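Threonine phosphate decarboxylase-like enzyme (PDB 6OUX) decarboxylates L-serine O-phosphate to ethanolamine O-phosphate with pyridoxal phosphate as cofactor, yielding a precursor of the link between nucleotide loop and corrin ring in norcobamides. Local coordinates at residues Ser241-Leu253 with Cys282-Tyr295. Sequence-based numbering, arbitrary orientation.
Sequences SLSKDFGIAGVRL and CLRLFVREDFLKRY
Phe246 lies between two rings of the helical segment 282-295, Phe286 over one face and Tyr295 over the other. Its CB sits over the face of Phe286, 3.6 Å from the ring centroid, a CH-pi contact. Phe246 CG continues across the same ring, 4.0 Å from Phe286 CG, and CD2 lies by Phe286 CD2. The two phenyl groups form an offset stack with planes at 15°, their side chains running in opposite directions. CD1 reaches toward CE2 of Phe291, whose ring it meets at the edge. Phe246 CE1 sits over the centre of the Tyr295 ring, 3.4 Å above its plane, and Phe246 CZ lies 4.0 Å from Tyr295 CE2; the Phe246 and Tyr295 rings are oblique, planes 32° apart. Leu292 CD2 lies at the Phe246 ring edge near CE1, and Leu242 O lies in plane at the edge. With CG of Phe246 turned opposite its carbonyl carbon (chi1 -62°), the ring enters the angle between helices 277-286 and 289-314.

Segment 241-253 connects strand 236-241 to antiparallel strand 254-257 in the seven-stranded mixed sheet of the large domain, in the fold type I (aspartate aminotransferase-like) PLP fold. The contact packs this loop on two consecutive helices, away from the annotated substrate-binding residues. No direct hydrogen bond crosses it; one water joins Asp245 O (2.9 Å) to Tyr295 OH (2.6 Å). The Tyr295 hydroxyl also lies against Asp245 CB, whereas the carboxylate of Asp245 accepts from the backbone N of Phe246 through OD1 and forms a salt bridge with Lys240 through OD2.

Beyond Phe286 the packing is apolar. Leu283 CD1 presses tightly on Leu242 CD1 at 3.5 Å and also touches Leu253 CD1, while Cys282 SG rests 4.2 Å from Val251 CG2.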
# COMPACT_ATOMS: atom_id res chain seq x y z
N SER A 241 0.51 -10.13 10.19
CA SER A 241 1.13 -10.04 8.92
C SER A 241 0.75 -11.26 8.11
O SER A 241 0.58 -12.34 8.64
CB SER A 241 2.63 -9.89 9.06
OG SER A 241 3.24 -10.04 7.79
N LEU A 242 0.55 -11.08 6.82
CA LEU A 242 0.57 -12.22 5.90
C LEU A 242 1.88 -12.37 5.12
O LEU A 242 2.04 -13.35 4.40
CB LEU A 242 -0.60 -12.15 4.93
CG LEU A 242 -1.98 -12.25 5.57
CD1 LEU A 242 -3.04 -11.88 4.55
CD2 LEU A 242 -2.21 -13.67 6.10
N SER A 243 2.84 -11.47 5.34
CA SER A 243 4.12 -11.43 4.60
C SER A 243 5.30 -12.17 5.29
O SER A 243 6.16 -12.79 4.64
CB SER A 243 4.40 -9.94 4.24
OG SER A 243 3.25 -9.39 3.49
N LYS A 244 5.33 -12.20 6.60
CA LYS A 244 6.45 -12.83 7.26
C LYS A 244 6.35 -14.35 7.47
O LYS A 244 7.32 -14.98 7.97
CB LYS A 244 6.72 -12.12 8.58
CG LYS A 244 7.07 -10.66 8.33
CD LYS A 244 6.95 -9.83 9.58
CE LYS A 244 6.99 -8.36 9.22
NZ LYS A 244 7.50 -7.58 10.38
N ASP A 245 5.21 -14.94 7.12
CA ASP A 245 5.03 -16.39 7.21
C ASP A 245 4.71 -16.99 5.83
O ASP A 245 5.47 -17.82 5.33
CB ASP A 245 4.03 -16.79 8.34
CG ASP A 245 2.65 -16.13 8.22
OD1 ASP A 245 2.34 -15.41 7.25
OD2 ASP A 245 1.84 -16.34 9.13
N PHE A 246 3.63 -16.54 5.19
CA PHE A 246 3.36 -16.96 3.79
C PHE A 246 4.44 -16.39 2.85
O PHE A 246 4.47 -16.74 1.68
CB PHE A 246 1.96 -16.59 3.31
CG PHE A 246 0.84 -17.23 4.10
CD1 PHE A 246 0.41 -18.54 3.82
CD2 PHE A 246 0.19 -16.53 5.13
CE1 PHE A 246 -0.62 -19.12 4.55
CE2 PHE A 246 -0.85 -17.11 5.84
CZ PHE A 246 -1.26 -18.41 5.56
N GLY A 247 5.28 -15.48 3.39
CA GLY A 247 6.64 -15.25 2.91
C GLY A 247 6.62 -14.77 1.51
O GLY A 247 6.50 -15.58 0.60
N ILE A 248 6.79 -13.46 1.31
CA ILE A 248 6.54 -12.83 0.02
C ILE A 248 6.88 -11.37 0.17
O ILE A 248 5.99 -10.54 0.36
CB ILE A 248 5.07 -13.00 -0.44
CG1 ILE A 248 4.80 -14.44 -0.84
CG2 ILE A 248 4.77 -12.15 -1.66
CD1 ILE A 248 3.32 -14.75 -0.94
N ALA A 249 8.17 -11.09 0.05
CA ALA A 249 8.77 -9.80 0.40
C ALA A 249 8.10 -8.59 -0.23
O ALA A 249 7.60 -7.72 0.49
CB ALA A 249 10.26 -9.81 0.03
N GLY A 250 8.07 -8.56 -1.56
CA GLY A 250 7.62 -7.40 -2.31
C GLY A 250 6.12 -7.22 -2.44
O GLY A 250 5.68 -6.35 -3.23
N VAL A 251 5.34 -8.08 -1.74
CA VAL A 251 3.85 -7.89 -1.60
C VAL A 251 3.50 -7.77 -0.12
O VAL A 251 3.79 -8.65 0.66
CB VAL A 251 2.98 -8.90 -2.42
CG1 VAL A 251 3.84 -9.82 -3.26
CG2 VAL A 251 1.93 -9.65 -1.60
N ARG A 252 2.90 -6.65 0.23
CA ARG A 252 2.73 -6.26 1.64
C ARG A 252 1.29 -6.39 2.05
O ARG A 252 0.44 -5.63 1.61
CB ARG A 252 3.21 -4.83 1.88
CG ARG A 252 4.71 -4.63 1.65
CD ARG A 252 5.30 -3.53 2.53
NE ARG A 252 4.40 -2.38 2.67
CZ ARG A 252 4.39 -1.52 3.69
NH1 ARG A 252 5.26 -1.65 4.71
NH2 ARG A 252 3.52 -0.52 3.70
N LEU A 253 1.01 -7.37 2.91
CA LEU A 253 -0.35 -7.69 3.33
C LEU A 253 -0.44 -8.06 4.78
O LEU A 253 0.36 -8.80 5.28
CB LEU A 253 -0.85 -8.93 2.62
CG LEU A 253 -1.07 -8.83 1.13
CD1 LEU A 253 -1.29 -10.22 0.59
CD2 LEU A 253 -2.25 -7.93 0.84
N CYS A 282 -2.33 -13.23 -4.20
CA CYS A 282 -1.70 -13.94 -3.08
C CYS A 282 -2.70 -14.17 -1.97
O CYS A 282 -2.75 -15.23 -1.37
CB CYS A 282 -0.51 -13.16 -2.54
SG CYS A 282 0.98 -13.26 -3.56
N LEU A 283 -3.52 -13.17 -1.73
CA LEU A 283 -4.54 -13.27 -0.71
C LEU A 283 -5.50 -14.44 -0.99
O LEU A 283 -5.84 -15.24 -0.06
CB LEU A 283 -5.33 -11.98 -0.58
CG LEU A 283 -6.06 -11.91 0.75
CD1 LEU A 283 -5.08 -11.34 1.76
CD2 LEU A 283 -7.32 -11.05 0.67
N ARG A 284 -5.93 -14.53 -2.25
CA ARG A 284 -6.86 -15.58 -2.67
C ARG A 284 -6.18 -16.93 -2.72
O ARG A 284 -6.83 -17.95 -2.46
CB ARG A 284 -7.46 -15.28 -4.01
CG ARG A 284 -8.37 -14.08 -4.03
CD ARG A 284 -8.90 -13.86 -5.46
NE ARG A 284 -9.76 -12.70 -5.46
CZ ARG A 284 -11.05 -12.71 -5.12
NH1 ARG A 284 -11.69 -13.84 -4.82
NH2 ARG A 284 -11.70 -11.56 -5.11
N LEU A 285 -4.90 -16.95 -3.00
CA LEU A 285 -4.14 -18.17 -2.89
C LEU A 285 -4.12 -18.68 -1.46
O LEU A 285 -4.43 -19.84 -1.19
CB LEU A 285 -2.71 -17.90 -3.39
CG LEU A 285 -1.83 -19.13 -3.45
CD1 LEU A 285 -2.31 -20.08 -4.56
CD2 LEU A 285 -0.44 -18.62 -3.69
N PHE A 286 -3.79 -17.79 -0.54
CA PHE A 286 -3.49 -18.12 0.86
C PHE A 286 -4.65 -18.75 1.58
O PHE A 286 -4.43 -19.38 2.61
CB PHE A 286 -3.06 -16.88 1.64
CG PHE A 286 -1.75 -16.29 1.22
CD1 PHE A 286 -0.85 -16.96 0.39
CD2 PHE A 286 -1.40 -15.00 1.64
CE1 PHE A 286 0.35 -16.35 0.01
CE2 PHE A 286 -0.22 -14.39 1.26
CZ PHE A 286 0.66 -15.08 0.47
N VAL A 287 -5.86 -18.66 1.02
CA VAL A 287 -7.04 -19.31 1.61
C VAL A 287 -7.60 -20.50 0.85
O VAL A 287 -8.58 -21.15 1.29
CB VAL A 287 -8.11 -18.25 2.00
CG1 VAL A 287 -7.46 -17.16 2.87
CG2 VAL A 287 -8.76 -17.60 0.79
N ARG A 288 -6.97 -20.89 -0.25
CA ARG A 288 -7.37 -22.11 -0.94
C ARG A 288 -6.95 -23.31 -0.12
O ARG A 288 -5.83 -23.37 0.36
CB ARG A 288 -6.78 -22.20 -2.33
CG ARG A 288 -7.76 -21.88 -3.44
CD ARG A 288 -7.05 -21.23 -4.57
NE ARG A 288 -6.09 -22.12 -5.16
CZ ARG A 288 -5.24 -21.78 -6.11
NH1 ARG A 288 -5.16 -20.53 -6.54
NH2 ARG A 288 -4.43 -22.69 -6.61
N GLU A 289 -7.86 -24.27 0.02
CA GLU A 289 -7.60 -25.59 0.60
C GLU A 289 -6.34 -26.30 0.10
O GLU A 289 -5.57 -26.85 0.89
CB GLU A 289 -8.83 -26.49 0.35
CG GLU A 289 -8.68 -27.95 0.77
CD GLU A 289 -8.12 -28.86 -0.33
OE1 GLU A 289 -8.67 -28.85 -1.46
OE2 GLU A 289 -7.13 -29.59 -0.05
N ASP A 290 -6.21 -26.40 -1.21
CA ASP A 290 -5.09 -27.12 -1.83
C ASP A 290 -3.71 -26.44 -1.60
O ASP A 290 -2.68 -27.08 -1.34
CB ASP A 290 -5.34 -27.32 -3.33
CG ASP A 290 -5.69 -25.99 -4.08
OD1 ASP A 290 -6.60 -25.23 -3.67
OD2 ASP A 290 -5.07 -25.71 -5.12
N PHE A 291 -3.68 -25.11 -1.70
CA PHE A 291 -2.50 -24.37 -1.32
C PHE A 291 -2.19 -24.58 0.17
O PHE A 291 -1.04 -24.73 0.53
CB PHE A 291 -2.67 -22.87 -1.60
CG PHE A 291 -1.54 -22.02 -1.04
CD1 PHE A 291 -0.37 -21.90 -1.72
CD2 PHE A 291 -1.64 -21.43 0.23
CE1 PHE A 291 0.68 -21.15 -1.19
CE2 PHE A 291 -0.59 -20.72 0.80
CZ PHE A 291 0.59 -20.59 0.08
N LEU A 292 -3.20 -24.47 1.03
CA LEU A 292 -2.98 -24.56 2.48
C LEU A 292 -2.39 -25.89 2.91
O LEU A 292 -1.61 -25.94 3.85
CB LEU A 292 -4.30 -24.28 3.26
CG LEU A 292 -4.55 -22.78 3.40
CD1 LEU A 292 -6.01 -22.43 3.78
CD2 LEU A 292 -3.52 -22.14 4.37
N LYS A 293 -2.75 -26.98 2.19
CA LYS A 293 -2.13 -28.25 2.45
C LYS A 293 -0.63 -28.24 2.25
O LYS A 293 0.11 -28.75 3.07
CB LYS A 293 -2.76 -29.35 1.60
CG LYS A 293 -2.15 -30.75 1.83
CD LYS A 293 -2.94 -31.89 1.13
CE LYS A 293 -4.32 -32.14 1.77
NZ LYS A 293 -5.44 -31.18 1.44
N ARG A 294 -0.16 -27.63 1.14
CA ARG A 294 1.23 -27.56 0.90
C ARG A 294 1.89 -26.53 1.84
O ARG A 294 3.04 -26.70 2.22
CB ARG A 294 1.49 -27.20 -0.56
CG ARG A 294 0.96 -28.29 -1.52
CD ARG A 294 1.39 -28.07 -2.98
NE ARG A 294 0.47 -28.78 -3.87
CZ ARG A 294 0.43 -28.67 -5.21
NH1 ARG A 294 1.23 -27.85 -5.84
NH2 ARG A 294 -0.43 -29.37 -5.92
N TYR A 295 1.19 -25.46 2.14
CA TYR A 295 1.72 -24.44 3.03
C TYR A 295 2.00 -25.02 4.42
O TYR A 295 2.98 -24.65 5.09
CB TYR A 295 0.79 -23.23 3.13
CG TYR A 295 1.23 -22.33 4.28
CD1 TYR A 295 2.43 -21.63 4.18
CD2 TYR A 295 0.54 -22.31 5.51
CE1 TYR A 295 2.91 -20.85 5.20
CE2 TYR A 295 1.00 -21.51 6.56
CZ TYR A 295 2.22 -20.78 6.39
OH TYR A 295 2.84 -20.00 7.38
O HOH W 1 5.46 -19.94 7.30